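Local atomic coordinates of L-Ala-D/L-Glu epimerase, a muconate lactonizing enzyme (Klebsiella pneumoniae subsp. pneumoniae MGH 78578, PDB entry 3FCP), a protein that belongs to the enolase superfamily and pairs an N-terminal alpha+beta capping domain with a TIM-barrel-like C-terminal domain holding a magnesium ion. Residues V36-T41 against K106-T111; D86-L91 against T111-A116; A149-E154 against L180-A185; A185-L190 against A217-D222. One frame throughout, in Å; residues are numbered along the deposited sequence.

Contact 1 of 4, residues V36-T41 against K106-T111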
loop_
_atom_site.group_PDB
_atom_site.type_symbol
_atom_site.label_atom_id
_atom_site.label_comp_id
_atom_site.label_asym_id
_atom_site.label_seq_id
_atom_site.Cartn_x
_atom_site.Cartn_y
_atom_site.Cartn_z
ATOM N N VAL A 36 -39.203 14.968 -18.229
ATOM C CA VAL A 36 -39.768 15.831 -17.198
ATOM C C VAL A 36 -39.260 17.220 -17.573
ATOM O O VAL A 36 -38.059 17.503 -17.493
ATOM C CB VAL A 36 -39.301 15.475 -15.778
ATOM C CG1 VAL A 36 -39.918 16.455 -14.789
ATOM C CG2 VAL A 36 -39.736 14.054 -15.424
ATOM N N ILE A 37 -40.183 18.067 -18.013
ATOM C CA ILE A 37 -39.867 19.412 -18.447
ATOM C C ILE A 37 -40.239 20.417 -17.371
ATOM O O ILE A 37 -41.263 20.280 -16.694
ATOM C CB ILE A 37 -40.633 19.748 -19.758
ATOM C CG1 ILE A 37 -40.204 18.787 -20.871
ATOM C CG2 ILE A 37 -40.393 21.198 -20.166
ATOM C CD1 ILE A 37 -38.740 18.867 -21.237
ATOM N N VAL A 38 -39.401 21.430 -17.215
ATOM C CA VAL A 38 -39.647 22.461 -16.226
ATOM C C VAL A 38 -39.588 23.847 -16.845
ATOM O O VAL A 38 -38.822 24.095 -17.777
ATOM C CB VAL A 38 -38.608 22.382 -15.071
ATOM C CG1 VAL A 38 -37.201 22.381 -15.638
ATOM C CG2 VAL A 38 -38.774 23.564 -14.126
ATOM N N ARG A 39 -40.431 24.739 -16.337
ATOM C CA ARG A 39 -40.431 26.129 -16.774
ATOM C C ARG A 39 -40.385 26.941 -15.491
ATOM O O ARG A 39 -41.256 26.820 -14.629
ATOM C CB ARG A 39 -41.683 26.491 -17.574
ATOM C CG ARG A 39 -41.684 27.960 -18.017
ATOM C CD ARG A 39 -42.765 28.243 -19.041
ATOM N NE ARG A 39 -44.092 27.928 -18.527
ATOM C CZ ARG A 39 -45.176 27.826 -19.290
ATOM N NH1 ARG A 39 -45.083 28.016 -20.598
ATOM N NH2 ARG A 39 -46.347 27.521 -18.745
ATOM N N LEU A 40 -39.344 27.751 -15.356
ATOM C CA LEU A 40 -39.174 28.577 -14.177
ATOM C C LEU A 40 -39.410 30.026 -14.565
ATOM O O LEU A 40 -38.802 30.532 -15.507
ATOM C CB LEU A 40 -37.762 28.386 -13.615
ATOM C CG LEU A 40 -37.407 29.072 -12.292
ATOM C CD1 LEU A 40 -36.259 28.314 -11.621
ATOM C CD2 LEU A 40 -37.034 30.526 -12.540
ATOM N N THR A 41 -40.309 30.686 -13.840
ATOM C CA THR A 41 -40.629 32.076 -14.120
ATOM C C THR A 41 -40.045 32.989 -13.057
ATOM O O THR A 41 -40.222 32.751 -11.860
ATOM C CB THR A 41 -42.155 32.290 -14.183
ATOM O OG1 THR A 41 -42.708 31.478 -15.224
ATOM C CG2 THR A 41 -42.474 33.755 -14.471
ATOM N N LYS A 106 -32.507 18.215 -9.816
ATOM C CA LYS A 106 -31.660 19.396 -9.678
ATOM C C LYS A 106 -31.130 19.859 -11.032
ATOM O O LYS A 106 -31.024 21.057 -11.289
ATOM C CB LYS A 106 -30.487 19.107 -8.738
ATOM C CG LYS A 106 -30.899 18.910 -7.287
ATOM C CD LYS A 106 -29.728 18.430 -6.429
ATOM C CE LYS A 106 -30.140 18.283 -4.968
ATOM N NZ LYS A 106 -29.074 17.635 -4.137
ATOM N N SER A 107 -30.802 18.911 -11.902
ATOM C CA SER A 107 -30.282 19.257 -13.220
ATOM C C SER A 107 -31.306 20.027 -14.063
ATOM O O SER A 107 -30.947 20.959 -14.786
ATOM C CB SER A 107 -29.849 17.994 -13.962
ATOM O OG SER A 107 -29.521 18.300 -15.303
ATOM N N ALA A 108 -32.571 19.626 -13.984
ATOM C CA ALA A 108 -33.625 20.310 -14.736
ATOM C C ALA A 108 -33.740 21.751 -14.239
ATOM O O ALA A 108 -33.852 22.686 -15.031
ATOM C CB ALA A 108 -34.963 19.582 -14.566
ATOM N N ILE A 109 -33.706 21.924 -12.922
ATOM C CA ILE A 109 -33.798 23.252 -12.320
ATOM C C ILE A 109 -32.578 24.123 -12.637
ATOM O O ILE A 109 -32.715 25.303 -12.975
ATOM C CB ILE A 109 -33.939 23.158 -10.776
ATOM C CG1 ILE A 109 -35.255 22.462 -10.410
ATOM C CG2 ILE A 109 -33.860 24.556 -10.159
ATOM C CD1 ILE A 109 -36.501 23.182 -10.911
ATOM N N GLU A 110 -31.384 23.550 -12.514
ATOM C CA GLU A 110 -30.163 24.305 -12.789
ATOM C C GLU A 110 -30.156 24.742 -14.246
ATOM O O GLU A 110 -29.733 25.854 -14.575
ATOM C CB GLU A 110 -28.918 23.455 -12.493
ATOM C CG GLU A 110 -27.624 24.242 -12.569
ATOM C CD GLU A 110 -26.399 23.410 -12.232
ATOM O OE1 GLU A 110 -25.776 22.852 -13.156
ATOM O OE2 GLU A 110 -26.066 23.313 -11.036
ATOM N N THR A 111 -30.636 23.865 -15.122
ATOM C CA THR A 111 -30.686 24.170 -16.545
ATOM C C THR A 111 -31.601 25.368 -16.786
ATOM O O THR A 111 -31.240 26.307 -17.503
ATOM C CB THR A 111 -31.223 22.970 -17.355
ATOM O OG1 THR A 111 -30.331 21.856 -17.207
ATOM C CG2 THR A 111 -31.342 23.338 -18.844
#
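Val38 of strand 33-42 lies against Ala108 and Ile109 of helix 103-121. The contact packs a helix onto the three-stranded antiparallel sheet of the N-terminal capping domain, as in the enolase superfamily. Val38 belongs to the middle strand, so its neighbours on both sides are strands. Along the helix, Lys106 comes first, and its NZ is hydrogen-bonded to Ile99 O, Gly101 O and Asn96 OD1. Ala108 makes the closest approach. Its O is 3.4 Å from Val38 CG1, and its CB is 3.7 Å from the same methyl. With chi1 at 52°, Val38 CG1 sits between the backbone N and the carbonyl carbon, while CG2 is anti to N. The two methyls therefore reach successive helix residues. Ile109 starts away from the strand, but its chain bends back and crosses Val38 at about a right angle. Its CD1 lies 4.0 Å from Val38 CG2. Leu76 and Leu80 of helix 65-80 also touch Ile109. Glu110 faces away and binds Asn282 N and Ser283 OG. Thr111 closes the turn: its N and its OG1 both donate to Ser107 O, from opposite faces of the carbonyl plane, with OG1 2.7 Å from Ser107 O.

Contact 2 of 4, residues D86-L91 against T111-A116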
loop_
_atom_site.group_PDB
_atom_site.type_symbol
_atom_site.label_atom_id
_atom_site.label_comp_id
_atom_site.label_asym_id
_atom_site.label_seq_id
_atom_site.Cartn_x
_atom_site.Cartn_y
_atom_site.Cartn_z
ATOM N N ASP A 86 -30.751 34.826 -9.890
ATOM C CA ASP A 86 -29.522 35.103 -10.628
ATOM C C ASP A 86 -28.264 34.551 -9.960
ATOM O O ASP A 86 -27.200 34.502 -10.578
ATOM C CB ASP A 86 -29.358 36.613 -10.764
ATOM C CG ASP A 86 -29.331 37.300 -9.413
ATOM O OD1 ASP A 86 -30.349 37.220 -8.692
ATOM O OD2 ASP A 86 -28.297 37.901 -9.061
ATOM N N ASN A 87 -28.380 34.149 -8.702
ATOM C CA ASN A 87 -27.228 33.658 -7.955
ATOM C C ASN A 87 -27.173 32.130 -7.928
ATOM O O ASN A 87 -27.635 31.510 -6.970
ATOM C CB ASN A 87 -27.288 34.204 -6.524
ATOM C CG ASN A 87 -25.953 34.130 -5.813
ATOM O OD1 ASN A 87 -25.223 33.151 -5.937
ATOM N ND2 ASN A 87 -25.633 35.166 -5.049
ATOM N N LEU A 88 -26.610 31.529 -8.974
ATOM C CA LEU A 88 -26.532 30.074 -9.039
ATOM C C LEU A 88 -25.772 29.431 -7.870
ATOM O O LEU A 88 -26.158 28.367 -7.396
ATOM C CB LEU A 88 -25.909 29.632 -10.366
ATOM C CG LEU A 88 -25.962 28.123 -10.646
ATOM C CD1 LEU A 88 -27.368 27.584 -10.420
ATOM C CD2 LEU A 88 -25.519 27.866 -12.078
ATOM N N ASN A 89 -24.699 30.063 -7.404
ATOM C CA ASN A 89 -23.943 29.499 -6.286
ATOM C C ASN A 89 -24.796 29.435 -5.021
ATOM O O ASN A 89 -24.829 28.407 -4.345
ATOM C CB ASN A 89 -22.667 30.307 -6.023
ATOM C CG ASN A 89 -21.617 30.095 -7.094
ATOM O OD1 ASN A 89 -21.513 29.005 -7.657
ATOM N ND2 ASN A 89 -20.817 31.131 -7.371
ATOM N N ALA A 90 -25.501 30.523 -4.714
ATOM C CA ALA A 90 -26.361 30.559 -3.534
ATOM C C ALA A 90 -27.498 29.544 -3.670
ATOM O O ALA A 90 -27.817 28.835 -2.719
ATOM C CB ALA A 90 -26.939 31.969 -3.327
ATOM N N LEU A 91 -28.106 29.475 -4.853
ATOM C CA LEU A 91 -29.209 28.541 -5.090
ATOM C C LEU A 91 -28.755 27.083 -4.999
ATOM O O LEU A 91 -29.470 26.230 -4.468
ATOM C CB LEU A 91 -29.844 28.807 -6.461
ATOM C CG LEU A 91 -30.650 30.114 -6.567
ATOM C CD1 LEU A 91 -30.933 30.441 -8.022
ATOM C CD2 LEU A 91 -31.948 29.982 -5.781
ATOM N N THR A 111 -30.636 23.865 -15.122
ATOM C CA THR A 111 -30.686 24.170 -16.545
ATOM C C THR A 111 -31.601 25.368 -16.786
ATOM O O THR A 111 -31.240 26.307 -17.503
ATOM C CB THR A 111 -31.223 22.970 -17.355
ATOM O OG1 THR A 111 -30.331 21.856 -17.207
ATOM C CG2 THR A 111 -31.342 23.338 -18.844
ATOM N N ALA A 112 -32.781 25.335 -16.174
ATOM C CA ALA A 112 -33.752 26.411 -16.336
ATOM C C ALA A 112 -33.204 27.726 -15.788
ATOM O O ALA A 112 -33.387 28.788 -16.396
ATOM C CB ALA A 112 -35.068 26.041 -15.633
ATOM N N LEU A 113 -32.538 27.655 -14.639
ATOM C CA LEU A 113 -31.954 28.840 -14.021
ATOM C C LEU A 113 -30.922 29.448 -14.962
ATOM O O LEU A 113 -30.872 30.672 -15.133
ATOM C CB LEU A 113 -31.285 28.484 -12.685
ATOM C CG LEU A 113 -32.241 28.192 -11.525
ATOM C CD1 LEU A 113 -31.477 27.590 -10.351
ATOM C CD2 LEU A 113 -32.937 29.489 -11.118
ATOM N N LEU A 114 -30.097 28.596 -15.564
ATOM C CA LEU A 114 -29.078 29.065 -16.499
ATOM C C LEU A 114 -29.712 29.613 -17.779
ATOM O O LEU A 114 -29.239 30.600 -18.338
ATOM C CB LEU A 114 -28.098 27.935 -16.840
ATOM C CG LEU A 114 -27.077 27.579 -15.749
ATOM C CD1 LEU A 114 -26.366 26.286 -16.107
ATOM C CD2 LEU A 114 -26.076 28.721 -15.587
ATOM N N ASP A 115 -30.777 28.968 -18.246
ATOM C CA ASP A 115 -31.471 29.427 -19.452
ATOM C C ASP A 115 -31.976 30.852 -19.218
ATOM O O ASP A 115 -31.745 31.742 -20.033
ATOM C CB ASP A 115 -32.648 28.486 -19.775
ATOM C CG ASP A 115 -33.375 28.855 -21.071
ATOM O OD1 ASP A 115 -32.734 29.394 -21.999
ATOM O OD2 ASP A 115 -34.593 28.582 -21.168
ATOM N N ALA A 116 -32.630 31.066 -18.080
ATOM C CA ALA A 116 -33.183 32.373 -17.742
ATOM C C ALA A 116 -32.131 33.460 -17.536
ATOM O O ALA A 116 -32.304 34.586 -18.001
ATOM C CB ALA A 116 -34.076 32.262 -16.496
#
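Leu88 and Leu113 meet through different first torsions. Leu88 holds CG anti to the backbone N (chi1 -171°), and Leu113 holds CG anti to the carbonyl carbon (chi1 -74°). Leu91 and Leu114 share the choice of Leu113. The result is an apolar helix-helix contact in the capping domain, between the start of helix 88-98 and the middle of helix 103-121. Leu88 divides its methyls between two partners. Its CD1 is 4.1 Å from Leu113 CD1. Its CD2 is 3.7 Å from Leu114 CD2, and these two side chains cross at about a right angle. One turn on, Leu91 CD1 faces both methyls of Leu113: it is 3.7 Å from Leu113 CD1 and 3.8 Å from Leu113 CD2. Leu113 thus touches both Leu88 and Leu91, which are one helical turn apart. No hydrogen bond joins the two segments, so the join rests on methyl packing. The polar side chains of Asn87 and Asn89 instead serve the subunit interface: Asn87 ND2 binds Ala132 O of a second subunit, and Asn89 ND2 binds Gly131 O of that subunit. Asn87 is also the N-cap of helix 88-98. Its OD1 accepts from Ala90 N at 2.9 Å, with the donor above the amide plane.

Contact 3 of 4, residues A149-E154 against L180-A185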
loop_
_atom_site.group_PDB
_atom_site.type_symbol
_atom_site.label_atom_id
_atom_site.label_comp_id
_atom_site.label_asym_id
_atom_site.label_seq_id
_atom_site.Cartn_x
_atom_site.Cartn_y
_atom_site.Cartn_z
ATOM N N ALA A 149 -26.394 -7.818 -38.431
ATOM C CA ALA A 149 -26.607 -7.384 -39.808
ATOM C C ALA A 149 -27.237 -5.994 -39.861
ATOM O O ALA A 149 -26.767 -5.115 -40.585
ATOM C CB ALA A 149 -27.493 -8.394 -40.543
ATOM N N LYS A 150 -28.302 -5.792 -39.095
ATOM C CA LYS A 150 -28.965 -4.493 -39.078
ATOM C C LYS A 150 -28.013 -3.385 -38.624
ATOM O O LYS A 150 -27.958 -2.318 -39.239
ATOM C CB LYS A 150 -30.196 -4.537 -38.169
ATOM C CG LYS A 150 -31.313 -5.422 -38.702
ATOM C CD LYS A 150 -32.549 -5.380 -37.817
ATOM C CE LYS A 150 -33.630 -6.317 -38.344
ATOM N NZ LYS A 150 -34.850 -6.310 -37.486
ATOM N N ASP A 151 -27.256 -3.644 -37.559
ATOM C CA ASP A 151 -26.312 -2.657 -37.038
ATOM C C ASP A 151 -25.262 -2.269 -38.072
ATOM O O ASP A 151 -24.985 -1.086 -38.267
ATOM C CB ASP A 151 -25.608 -3.184 -35.784
ATOM C CG ASP A 151 -26.548 -3.328 -34.605
ATOM O OD1 ASP A 151 -27.568 -2.606 -34.557
ATOM O OD2 ASP A 151 -26.259 -4.154 -33.713
ATOM N N ILE A 152 -24.676 -3.267 -38.724
ATOM C CA ILE A 152 -23.658 -3.017 -39.738
ATOM C C ILE A 152 -24.208 -2.171 -40.882
ATOM O O ILE A 152 -23.538 -1.259 -41.364
ATOM C CB ILE A 152 -23.097 -4.341 -40.309
ATOM C CG1 ILE A 152 -22.204 -5.010 -39.258
ATOM C CG2 ILE A 152 -22.321 -4.078 -41.597
ATOM C CD1 ILE A 152 -21.692 -6.376 -39.655
ATOM N N ALA A 153 -25.426 -2.481 -41.311
ATOM C CA ALA A 153 -26.066 -1.744 -42.397
ATOM C C ALA A 153 -26.178 -0.273 -42.008
ATOM O O ALA A 153 -25.704 0.618 -42.720
ATOM C CB ALA A 153 -27.455 -2.320 -42.672
ATOM N N GLU A 154 -26.812 -0.039 -40.863
ATOM C CA GLU A 154 -27.008 1.302 -40.334
ATOM C C GLU A 154 -25.665 2.025 -40.278
ATOM O O GLU A 154 -25.530 3.147 -40.762
ATOM C CB GLU A 154 -27.622 1.205 -38.937
ATOM C CG GLU A 154 -28.477 2.385 -38.525
ATOM C CD GLU A 154 -29.239 2.112 -37.238
ATOM O OE1 GLU A 154 -28.588 1.921 -36.188
ATOM O OE2 GLU A 154 -30.487 2.077 -37.276
ATOM N N LEU A 180 -19.348 -11.105 -28.114
ATOM C CA LEU A 180 -18.017 -10.882 -28.676
ATOM C C LEU A 180 -17.995 -11.125 -30.183
ATOM O O LEU A 180 -17.288 -10.437 -30.917
ATOM C CB LEU A 180 -16.972 -11.777 -27.988
ATOM C CG LEU A 180 -16.639 -11.463 -26.525
ATOM C CD1 LEU A 180 -15.586 -12.435 -26.009
ATOM C CD2 LEU A 180 -16.136 -10.036 -26.414
ATOM N N ARG A 181 -18.758 -12.111 -30.643
ATOM C CA ARG A 181 -18.818 -12.411 -32.075
ATOM C C ARG A 181 -19.561 -11.275 -32.765
ATOM O O ARG A 181 -19.233 -10.889 -33.889
ATOM C CB ARG A 181 -19.536 -13.742 -32.310
ATOM C CG ARG A 181 -18.750 -14.942 -31.803
ATOM C CD ARG A 181 -19.551 -16.235 -31.845
ATOM N NE ARG A 181 -20.048 -16.556 -33.181
ATOM C CZ ARG A 181 -21.193 -16.106 -33.684
ATOM N NH1 ARG A 181 -21.974 -15.311 -32.963
ATOM N NH2 ARG A 181 -21.563 -16.454 -34.911
ATOM N N HIS A 182 -20.566 -10.747 -32.075
ATOM C CA HIS A 182 -21.357 -9.630 -32.583
ATOM C C HIS A 182 -20.441 -8.422 -32.779
ATOM O O HIS A 182 -20.400 -7.827 -33.854
ATOM C CB HIS A 182 -22.467 -9.288 -31.582
ATOM C CG HIS A 182 -23.138 -7.973 -31.834
ATOM N ND1 HIS A 182 -23.974 -7.754 -32.908
ATOM C CD2 HIS A 182 -23.111 -6.811 -31.136
ATOM C CE1 HIS A 182 -24.436 -6.517 -32.858
ATOM N NE2 HIS A 182 -23.927 -5.922 -31.793
ATOM N N THR A 183 -19.694 -8.071 -31.736
ATOM C CA THR A 183 -18.802 -6.923 -31.811
ATOM C C THR A 183 -17.676 -7.135 -32.820
ATOM O O THR A 183 -17.340 -6.224 -33.574
ATOM C CB THR A 183 -18.221 -6.564 -30.409
ATOM O OG1 THR A 183 -17.212 -5.551 -30.548
ATOM C CG2 THR A 183 -17.615 -7.776 -29.751
ATOM N N ARG A 184 -17.102 -8.333 -32.853
ATOM C CA ARG A 184 -16.024 -8.614 -33.799
ATOM C C ARG A 184 -16.502 -8.391 -35.237
ATOM O O ARG A 184 -15.785 -7.813 -36.054
ATOM C CB ARG A 184 -15.526 -10.052 -33.642
ATOM C CG ARG A 184 -14.307 -10.372 -34.504
ATOM C CD ARG A 184 -13.883 -11.826 -34.355
ATOM N NE ARG A 184 -13.516 -12.153 -32.978
ATOM C CZ ARG A 184 -12.446 -11.667 -32.353
ATOM N NH1 ARG A 184 -12.193 -12.021 -31.097
ATOM N NH2 ARG A 184 -11.624 -10.833 -32.980
ATOM N N ALA A 185 -17.719 -8.844 -35.535
ATOM C CA ALA A 185 -18.292 -8.688 -36.871
ATOM C C ALA A 185 -18.396 -7.215 -37.255
ATOM O O ALA A 185 -18.049 -6.821 -38.374
ATOM C CB ALA A 185 -19.672 -9.341 -36.929
#
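Asp151 and His182 meet at about a right angle, between helix 148-158 and helix 176-189 on the outside of the barrel domain. The carboxylate comes to the edge of the imidazole, with OD2 in the ring plane. The carboxylate plane and the ring plane are 69° apart. OD2 lies 3.1 Å from His182 CE1, the carbon between the two ring nitrogens. His182 NE2 is also close to Asp151 OD2, but the angle is too poor for a hydrogen bond. The approach is thus to a C-H edge. That carbon is polarised by its nitrogens, so the contact is probably mildly attractive.

The histidine reaches across because CG is anti to the backbone N (chi1 167°), which carries the ring toward Asp151. Both groups have stronger partners close by. His182 ND1 is hydrogen-bonded to Thr148 OG1, which helps fix the turn of the ring. Asp151 OD1 is hydrogen-bonded to Ser145 OG, leaving OD2 as the oxygen facing the imidazole.

Ile152 makes the second touch. Its CD1 ends 3.9 Å from Ala185 O, an apolar tip against a backbone carbonyl one turn beyond His182.

In the (beta/alpha) barrel these are successive outer helices. Helix 148-158 leads from strand 136-143 to its parallel neighbour 166-170, a beta-alpha-beta crossover, and helix 176-189 leads on from there to strand 195-199. Asp151 also touches Leu143 of strand 136-143, and Ile152 packs further on Ile186 and Ala189 of helix 176-189.

Contact 4 of 4, residues A185-L190 against A217-D222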
loop_
_atom_site.group_PDB
_atom_site.type_symbol
_atom_site.label_atom_id
_atom_site.label_comp_id
_atom_site.label_asym_id
_atom_site.label_seq_id
_atom_site.Cartn_x
_atom_site.Cartn_y
_atom_site.Cartn_z
ATOM N N ALA A 185 -17.719 -8.844 -35.535
ATOM C CA ALA A 185 -18.292 -8.688 -36.871
ATOM C C ALA A 185 -18.396 -7.215 -37.255
ATOM O O ALA A 185 -18.049 -6.821 -38.374
ATOM C CB ALA A 185 -19.672 -9.341 -36.929
ATOM N N ILE A 186 -18.869 -6.398 -36.319
ATOM C CA ILE A 186 -19.016 -4.972 -36.572
ATOM C C ILE A 186 -17.657 -4.307 -36.748
ATOM O O ILE A 186 -17.488 -3.435 -37.604
ATOM C CB ILE A 186 -19.792 -4.285 -35.425
ATOM C CG1 ILE A 186 -21.211 -4.855 -35.358
ATOM C CG2 ILE A 186 -19.842 -2.779 -35.658
ATOM C CD1 ILE A 186 -22.024 -4.375 -34.173
ATOM N N VAL A 187 -16.686 -4.720 -35.941
ATOM C CA VAL A 187 -15.345 -4.158 -36.029
ATOM C C VAL A 187 -14.740 -4.435 -37.408
ATOM O O VAL A 187 -14.140 -3.552 -38.018
ATOM C CB VAL A 187 -14.422 -4.745 -34.931
ATOM C CG1 VAL A 187 -12.975 -4.323 -35.174
ATOM C CG2 VAL A 187 -14.880 -4.259 -33.564
ATOM N N GLU A 188 -14.907 -5.661 -37.897
ATOM C CA GLU A 188 -14.380 -6.039 -39.208
ATOM C C GLU A 188 -15.048 -5.235 -40.321
ATOM O O GLU A 188 -14.380 -4.710 -41.211
ATOM C CB GLU A 188 -14.621 -7.527 -39.479
ATOM C CG GLU A 188 -14.195 -8.456 -38.366
ATOM C CD GLU A 188 -14.399 -9.915 -38.724
ATOM O OE1 GLU A 188 -15.446 -10.244 -39.331
ATOM O OE2 GLU A 188 -13.517 -10.734 -38.388
ATOM N N ALA A 189 -16.374 -5.145 -40.255
ATOM C CA ALA A 189 -17.163 -4.431 -41.253
ATOM C C ALA A 189 -16.940 -2.919 -41.284
ATOM O O ALA A 189 -16.661 -2.355 -42.341
ATOM C CB ALA A 189 -18.645 -4.731 -41.045
ATOM N N LEU A 190 -17.077 -2.263 -40.135
ATOM C CA LEU A 190 -16.895 -0.814 -40.046
ATOM C C LEU A 190 -15.441 -0.523 -39.693
ATOM O O LEU A 190 -15.121 0.486 -39.058
ATOM C CB LEU A 190 -17.818 -0.229 -38.969
ATOM C CG LEU A 190 -19.337 -0.369 -39.128
ATOM C CD1 LEU A 190 -19.729 -1.831 -39.243
ATOM C CD2 LEU A 190 -20.026 0.263 -37.926
ATOM N N ALA A 217 -10.234 -5.533 -26.344
ATOM C CA ALA A 217 -9.020 -4.768 -26.592
ATOM C C ALA A 217 -8.241 -5.398 -27.738
ATOM O O ALA A 217 -7.700 -4.693 -28.587
ATOM C CB ALA A 217 -8.155 -4.720 -25.339
ATOM N N ALA A 218 -8.186 -6.727 -27.756
ATOM C CA ALA A 218 -7.452 -7.445 -28.794
ATOM C C ALA A 218 -8.024 -7.230 -30.199
ATOM O O ALA A 218 -7.267 -7.149 -31.165
ATOM C CB ALA A 218 -7.401 -8.943 -28.461
ATOM N N MET A 219 -9.344 -7.126 -30.318
ATOM C CA MET A 219 -9.944 -6.913 -31.631
ATOM C C MET A 219 -9.922 -5.452 -32.090
ATOM O O MET A 219 -10.402 -5.131 -33.171
ATOM C CB MET A 219 -11.373 -7.487 -31.692
ATOM C CG MET A 219 -12.377 -6.954 -30.670
ATOM S SD MET A 219 -14.091 -7.549 -30.940
ATOM C CE MET A 219 -14.055 -9.067 -30.127
ATOM N N GLY A 220 -9.361 -4.565 -31.273
ATOM C CA GLY A 220 -9.268 -3.172 -31.678
ATOM C C GLY A 220 -10.297 -2.180 -31.166
ATOM O O GLY A 220 -10.342 -1.044 -31.636
ATOM N N VAL A 221 -11.125 -2.589 -30.214
ATOM C CA VAL A 221 -12.123 -1.679 -29.657
ATOM C C VAL A 221 -11.366 -0.536 -28.973
ATOM O O VAL A 221 -10.425 -0.776 -28.219
ATOM C CB VAL A 221 -13.026 -2.421 -28.653
ATOM C CG1 VAL A 221 -14.003 -1.455 -27.990
ATOM C CG2 VAL A 221 -13.785 -3.520 -29.382
ATOM N N ASP A 222 -11.770 0.703 -29.249
ATOM C CA ASP A 222 -11.095 1.875 -28.690
ATOM C C ASP A 222 -11.486 2.246 -27.273
ATOM O O ASP A 222 -10.705 2.872 -26.553
ATOM C CB ASP A 222 -11.336 3.107 -29.568
ATOM C CG ASP A 222 -10.789 2.949 -30.969
ATOM O OD1 ASP A 222 -9.720 2.329 -31.128
ATOM O OD2 ASP A 222 -11.424 3.470 -31.907
#
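Leu190 N donates to Ile186 O at 2.8 Å, and this bond closes the last turn of helix 176-189, the turn that presents Val187 to Met219. Leu190 itself is the first residue to leave helical angles. The facing segment is also a helix end. Helix 206-218 stops with a Schellman motif at Gly220, where phi is positive (99°). Gly220 N donates to Ala217 O at 3.2 Å, a bond back into the last turn. In the (beta/alpha) barrel these are two successive outer helices, and both run out here toward the strands that follow them.

Val187 carries the contact with both methyls. CG1 is anti to the backbone N (chi1 171°) and points its tip at the backbone, 3.4 Å from Met219 O. CG2 turns to side chains. It lies 4.3 Å from Met219 SD and 4.4 Å from Val221 CG2, so both of these are loose touches. At the backbone angles of Gly220, between these two partners, a side chain would crowd the preceding carbonyl O.

Beyond Val221 the chain enters strand 223-225. Here the Asp222 backbone pairs with Ile196, and Asp222 OD2 is hydrogen-bonded to Ser195 OG. Val221 O accepts from Thr245 OG1.

No hydrogen bond or salt bridge crosses between the two segments. Their join is van der Waals contact, centred on one valine. The polar bonds lie within the helix ends and between 221-222 and its neighbours, so the direct contact itself should be little affected by ionisation.

Overall arrangement
The four contacts form two separate pairs. Contacts 1 and 2 belong to the N-terminal capping domain, have centres 10 Å apart and share Thr111 on helix 103-121. They touch directly, for example where Leu40 CD1 meets Leu113 CD2. That helix therefore packs on the antiparallel sheet and on helix 88-98 at once. Contacts 3 and 4 belong to the barrel domain, also have centres 10 Å apart, and share Ala185 on helix 176-189. They link three successive outer helices. The pairs lie on opposite sides of the chain's centre, with contact centres 39 to 44 Å apart. Along the chain, contacts 1 and 2 interlock, then 3 and 4 follow in series. Each contact stays within one domain, although Glu110 also bonds to Asn282 and Ser283 of the barrel domain.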